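PDB 7C5Z: phosphoprotein from Spring viremia of carp virus, which probably supports viral RNA synthesis as a polymerase cofactor and nucleoprotein chaperone, and is represented here by its central domain, which forms a dimer. Local coordinates for residues G63-D67 with F79-S85; I17-S21 with V31-G35. All blocks are in the same frame, centred on the assembly; numbering follows the deposited sequence.

From the N terminus, a segment without regular strand or helix leads into 17-21, and contact 2 forms where this run meets 31-35. It closes the first beta hairpin, strands 21-25 and 28-33, at its open end. The chain then runs through helix 41-62 and leaves it at G63. Contact 1 follows, joining the helix-to-strand connection 63-67 to the end of strand 76-81 and the C-terminal tail, and so closes the second hairpin. The two loops lie in series, neither nested nor crossed. They meet in the antiparallel sheet, where strands 28-33 and 76-81 are neighbours and L80 packs on V31. Both contacts also touch the second subunit of the dimer.

Contact 1: G63-D67 with F79-S85; sequences GYDID and FLPHKPS
The ring of Y64 lies alongside P84, both side chains pointing the same way, at the point where the connection from helix 41-62 meets the C-terminal tail. This is the open end of the hairpin formed by strands 67-70 and 76-81 of the four-stranded antiparallel sheet. With CG anti to its own carbonyl carbon (chi1 -69°), Y64 presents one ring face to P84 CB, while its CE1 lies 3.8 Å from P84 CG. A flat aromatic ring and a rigid proline ring make a compact apolar pair in this surface contact, and the Y64 ring is also stacked with Y62 of the second subunit. The hydroxyl of the same Y62 donates a hydrogen bond to P81 O, so the dimer partner holds both segments.

I66 and L80 likewise run side by side. The branch CG2 of I66 touches L80 CD2 at 3.6 Å, and I66 continues inward onto I55 and I58 of helix 41-62; two branched aliphatic residues suit this junction of helix, sheet and partner subunit. P81 points CB toward 63-67, and its CG lies 3.5 Å from D65 O, at the inverse gamma turn centred on D65.

Beyond the turn, D67 and F79 form an antiparallel hydrogen-bonded pair. D67 N donates to F79 O at 3.1 Å, and F79 N donates to D67 O. The F79 ring has P81 N 3.9 Å above one face and D65 O near its edge, and it also meets Y30 on the neighbouring strand.

At the far end, G63 leaves the helix with positive phi, which favours glycine. Its carbonyl receives the tail: S85 N donates to G63 O at 2.9 Å, nearly straight at 166°. One water accepts from D65 N at 2.8 Å and donates to K83 O.

Contact 2: I17-S21 with V31-G35; sequences IVMPS and VRYNG
The ring of Y33 packs against V18 and P20, two apolar residues of the run leading into strand 21-25. From CB, the side chain leaves with CG anti to the carbonyl carbon (chi1 -71°), which brings the CD1 and CE1 atoms to the neighbouring segment. CD1 comes first, 3.6 Å from V18 CG1; the valine crosses the tyrosine at about a right angle, and its methyl lies equally near CE1. Farther out, CE1 is 3.8 Å from P20 CB, and CZ and OH remain within van der Waals range of the same carbon. At the tip, the hydroxyl leaves both segments and hydrogen-bonds S53 OG of the second subunit. A long aromatic with a polar end suits this place, since it is buried along its length yet reaches a partner across the dimer interface.

This packing lies at the open end of the antiparallel hairpin of strands 21-25 and 28-33. S21 and R32 form an antiparallel hydrogen-bonded pair at that end: R32 N donates to S21 O at 2.9 Å, and S21 N donates back to R32 O. P20, which has no N-H to offer, packs against the strand by its ring, CB lying 3.6 Å from V31 CG1. The guanidinium of R32 turns away to a salt bridge with E77 and a cation-pi contact with F75.

Past the pair the backbones diverge and water takes over. One molecule donates to M19 O at 2.6 Å and to R32 O, and accepts from N34 N; a second joins M19 O to N34 O, lying in the plane of the Y33 ring at its edge.

Contact 1: G63-D67 with F79-S85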
loop_
_atom_site.group_PDB
_atom_site.type_symbol
_atom_site.label_atom_id
_atom_site.label_comp_id
_atom_site.label_asym_id
_atom_site.label_seq_id
_atom_site.Cartn_x
_atom_site.Cartn_y
_atom_site.Cartn_z
ATOM N N GLY A 63 17.088 -3.442 2.506
ATOM C CA GLY A 63 17.838 -4.636 2.163
ATOM C C GLY A 63 17.129 -5.953 2.397
ATOM O O GLY A 63 17.767 -6.929 2.816
ATOM N N TYR A 64 15.823 -6.015 2.116
ATOM C CA TYR A 64 15.032 -7.232 2.204
ATOM C C TYR A 64 14.304 -7.447 0.887
ATOM O O TYR A 64 13.819 -6.483 0.284
ATOM C CB TYR A 64 13.998 -7.143 3.337
ATOM C CG TYR A 64 14.628 -7.145 4.700
ATOM C CD1 TYR A 64 14.946 -8.339 5.332
ATOM C CD2 TYR A 64 14.926 -5.952 5.346
ATOM C CE1 TYR A 64 15.543 -8.349 6.583
ATOM C CE2 TYR A 64 15.534 -5.954 6.600
ATOM C CZ TYR A 64 15.826 -7.155 7.207
ATOM O OH TYR A 64 16.415 -7.159 8.448
ATOM N N ASP A 65 14.224 -8.704 0.457
ATOM C CA ASP A 65 13.534 -9.061 -0.790
ATOM C C ASP A 65 12.038 -9.254 -0.526
ATOM O O ASP A 65 11.490 -10.352 -0.602
ATOM C CB ASP A 65 14.152 -10.315 -1.399
ATOM C CG ASP A 65 15.575 -10.092 -1.883
ATOM O OD1 ASP A 65 15.886 -8.958 -2.309
ATOM O OD2 ASP A 65 16.376 -11.051 -1.827
ATOM N N ILE A 66 11.380 -8.151 -0.169
ATOM C CA ILE A 66 9.929 -8.171 0.025
ATOM C C ILE A 66 9.243 -8.386 -1.317
ATOM O O ILE A 66 9.647 -7.800 -2.330
ATOM C CB ILE A 66 9.472 -6.859 0.684
ATOM C CG1 ILE A 66 10.233 -6.626 1.997
ATOM C CG2 ILE A 66 7.953 -6.854 0.932
ATOM C CD1 ILE A 66 10.027 -5.234 2.563
ATOM N N ASP A 67 8.212 -9.242 -1.346
ATOM C CA ASP A 67 7.525 -9.519 -2.607
ATOM C C ASP A 67 6.014 -9.516 -2.419
ATOM O O ASP A 67 5.497 -9.598 -1.304
ATOM C CB ASP A 67 7.949 -10.859 -3.213
ATOM C CG ASP A 67 7.791 -10.888 -4.735
ATOM O OD1 ASP A 67 7.443 -9.842 -5.349
ATOM O OD2 ASP A 67 8.021 -11.971 -5.318
ATOM N N PHE A 79 5.011 -10.998 1.089
ATOM C CA PHE A 79 6.009 -11.849 1.733
ATOM C C PHE A 79 7.131 -10.988 2.304
ATOM O O PHE A 79 7.756 -10.201 1.581
ATOM C CB PHE A 79 6.566 -12.883 0.750
ATOM C CG PHE A 79 7.703 -13.681 1.293
ATOM C CD1 PHE A 79 7.480 -14.686 2.224
ATOM C CD2 PHE A 79 9.004 -13.427 0.876
ATOM C CE1 PHE A 79 8.533 -15.436 2.724
ATOM C CE2 PHE A 79 10.068 -14.176 1.383
ATOM C CZ PHE A 79 9.836 -15.166 2.292
ATOM N N LEU A 80 7.373 -11.138 3.600
ATOM C CA LEU A 80 8.424 -10.406 4.300
ATOM C C LEU A 80 9.495 -11.394 4.750
ATOM O O LEU A 80 9.294 -12.115 5.737
ATOM C CB LEU A 80 7.838 -9.666 5.508
ATOM C CG LEU A 80 6.620 -8.756 5.283
ATOM C CD1 LEU A 80 6.170 -8.184 6.618
ATOM C CD2 LEU A 80 6.976 -7.648 4.342
ATOM N N PRO A 81 10.642 -11.476 4.079
ATOM C CA PRO A 81 11.642 -12.484 4.465
ATOM C C PRO A 81 12.223 -12.221 5.849
ATOM O O PRO A 81 12.385 -11.073 6.275
ATOM C CB PRO A 81 12.720 -12.362 3.377
ATOM C CG PRO A 81 12.502 -11.027 2.732
ATOM C CD PRO A 81 11.049 -10.660 2.920
ATOM N N HIS A 82 12.546 -13.321 6.554
ATOM C CA HIS A 82 13.162 -13.177 7.871
ATOM C C HIS A 82 14.551 -12.560 7.762
ATOM O O HIS A 82 14.949 -11.759 8.614
ATOM C CB HIS A 82 13.280 -14.526 8.586
ATOM C CG HIS A 82 11.973 -15.211 8.863
ATOM N ND1 HIS A 82 10.866 -14.555 9.363
ATOM C CD2 HIS A 82 11.619 -16.513 8.754
ATOM C CE1 HIS A 82 9.879 -15.420 9.521
ATOM N NE2 HIS A 82 10.312 -16.616 9.164
ATOM N N LYS A 83 15.296 -12.919 6.718
ATOM C CA LYS A 83 16.698 -12.521 6.632
ATOM C C LYS A 83 16.925 -11.543 5.486
ATOM O O LYS A 83 16.166 -11.533 4.513
ATOM C CB LYS A 83 17.597 -13.749 6.443
ATOM C CG LYS A 83 17.274 -14.874 7.413
ATOM C CD LYS A 83 18.093 -16.114 7.132
ATOM C CE LYS A 83 18.707 -16.653 8.410
ATOM N NZ LYS A 83 18.915 -18.124 8.334
ATOM N N PRO A 84 17.958 -10.708 5.570
ATOM C CA PRO A 84 18.214 -9.727 4.508
ATOM C C PRO A 84 18.681 -10.398 3.227
ATOM O O PRO A 84 19.035 -11.581 3.188
ATOM C CB PRO A 84 19.312 -8.833 5.096
ATOM C CG PRO A 84 19.309 -9.121 6.573
ATOM C CD PRO A 84 18.887 -10.544 6.701
ATOM N N SER A 85 18.701 -9.608 2.159
ATOM C CA SER A 85 19.078 -10.134 0.848
ATOM C C SER A 85 20.541 -10.562 0.833
ATOM O O SER A 85 21.370 -9.936 1.488
ATOM C CB SER A 85 18.826 -9.093 -0.242
ATOM O OG SER A 85 17.666 -8.341 0.055
HETATM O O HOH W 1 15.699 -10.705 1.803
#

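Contact 2: I17-S21 with V31-G35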
loop_
_atom_site.group_PDB
_atom_site.type_symbol
_atom_site.label_atom_id
_atom_site.label_comp_id
_atom_site.label_asym_id
_atom_site.label_seq_id
_atom_site.Cartn_x
_atom_site.Cartn_y
_atom_site.Cartn_z
ATOM N N ILE A 17 -12.506 -0.555 7.289
ATOM C CA ILE A 17 -11.422 -1.179 8.046
ATOM C C ILE A 17 -10.667 -2.158 7.158
ATOM O O ILE A 17 -11.268 -2.924 6.393
ATOM C CB ILE A 17 -11.958 -1.880 9.309
ATOM C CG1 ILE A 17 -12.556 -0.847 10.266
ATOM C CG2 ILE A 17 -10.851 -2.677 10.009
ATOM C CD1 ILE A 17 -13.086 -1.445 11.541
ATOM N N VAL A 18 -9.341 -2.143 7.271
ATOM C CA VAL A 18 -8.466 -3.087 6.587
ATOM C C VAL A 18 -7.740 -3.889 7.656
ATOM O O VAL A 18 -7.115 -3.307 8.550
ATOM C CB VAL A 18 -7.453 -2.367 5.679
ATOM C CG1 VAL A 18 -6.426 -3.368 5.144
ATOM C CG2 VAL A 18 -8.164 -1.641 4.539
HETATM N N MSE A 19 -7.822 -5.212 7.565
HETATM C CA MSE A 19 -7.134 -6.076 8.516
HETATM C C MSE A 19 -6.273 -7.091 7.773
HETATM O O MSE A 19 -6.745 -7.716 6.835
HETATM C CB MSE A 19 -8.132 -6.826 9.407
HETATM C CG MSE A 19 -8.873 -5.986 10.435
HETATM SE SE MSE A 19 -7.741 -5.212 11.832
HETATM C CE MSE A 19 -6.937 -6.848 12.463
ATOM N N PRO A 20 -5.030 -7.254 8.204
ATOM C CA PRO A 20 -4.164 -8.313 7.680
ATOM C C PRO A 20 -4.315 -9.602 8.477
ATOM O O PRO A 20 -4.783 -9.599 9.615
ATOM C CB PRO A 20 -2.759 -7.719 7.877
ATOM C CG PRO A 20 -2.907 -6.904 9.142
ATOM C CD PRO A 20 -4.325 -6.369 9.154
ATOM N N SER A 21 -3.945 -10.715 7.839
ATOM C CA SER A 21 -3.816 -12.022 8.479
ATOM C C SER A 21 -2.361 -12.435 8.323
ATOM O O SER A 21 -1.841 -12.448 7.203
ATOM C CB SER A 21 -4.756 -13.044 7.835
ATOM O OG SER A 21 -4.609 -14.314 8.431
ATOM N N VAL A 31 1.757 -11.856 4.872
ATOM C CA VAL A 31 0.719 -10.923 5.301
ATOM C C VAL A 31 -0.353 -10.933 4.223
ATOM O O VAL A 31 -0.118 -10.428 3.118
ATOM C CB VAL A 31 1.289 -9.515 5.488
ATOM C CG1 VAL A 31 0.214 -8.545 5.959
ATOM C CG2 VAL A 31 2.492 -9.571 6.446
ATOM N N ARG A 32 -1.517 -11.498 4.529
ATOM C CA ARG A 32 -2.577 -11.660 3.546
ATOM C C ARG A 32 -3.725 -10.705 3.829
ATOM O O ARG A 32 -4.252 -10.668 4.951
ATOM C CB ARG A 32 -3.103 -13.090 3.510
ATOM C CG ARG A 32 -4.104 -13.295 2.373
ATOM C CD ARG A 32 -4.475 -14.767 2.198
ATOM N NE ARG A 32 -3.376 -15.560 1.647
ATOM C CZ ARG A 32 -3.542 -16.731 1.041
ATOM N NH1 ARG A 32 -4.761 -17.232 0.891
ATOM N NH2 ARG A 32 -2.487 -17.389 0.575
ATOM N N TYR A 33 -4.113 -9.943 2.811
ATOM C CA TYR A 33 -5.257 -9.029 2.850
ATOM C C TYR A 33 -6.420 -9.714 2.139
ATOM O O TYR A 33 -6.474 -9.745 0.907
ATOM C CB TYR A 33 -4.900 -7.693 2.192
ATOM C CG TYR A 33 -3.933 -6.910 3.057
ATOM C CD1 TYR A 33 -4.401 -6.131 4.109
ATOM C CD2 TYR A 33 -2.553 -7.046 2.890
ATOM C CE1 TYR A 33 -3.523 -5.460 4.941
ATOM C CE2 TYR A 33 -1.664 -6.371 3.723
ATOM C CZ TYR A 33 -2.164 -5.590 4.736
ATOM O OH TYR A 33 -1.298 -4.927 5.568
ATOM N N ASN A 34 -7.349 -10.258 2.921
ATOM C CA ASN A 34 -8.511 -10.972 2.409
ATOM C C ASN A 34 -9.690 -10.031 2.208
ATOM O O ASN A 34 -9.674 -8.863 2.604
ATOM C CB ASN A 34 -8.920 -12.079 3.372
ATOM C CG ASN A 34 -7.929 -13.218 3.394
ATOM O OD1 ASN A 34 -7.580 -13.757 2.340
ATOM N ND2 ASN A 34 -7.463 -13.592 4.586
ATOM N N GLY A 35 -10.730 -10.561 1.580
ATOM C CA GLY A 35 -11.989 -9.843 1.493
ATOM C C GLY A 35 -12.121 -8.886 0.333
ATOM O O GLY A 35 -12.981 -7.996 0.380
HETATM O O HOH W 2 -7.860 -6.979 4.076
HETATM O O HOH W 3 -6.935 -10.120 5.846
HETATM O O HOH W 4 -5.676 -15.787 5.484
#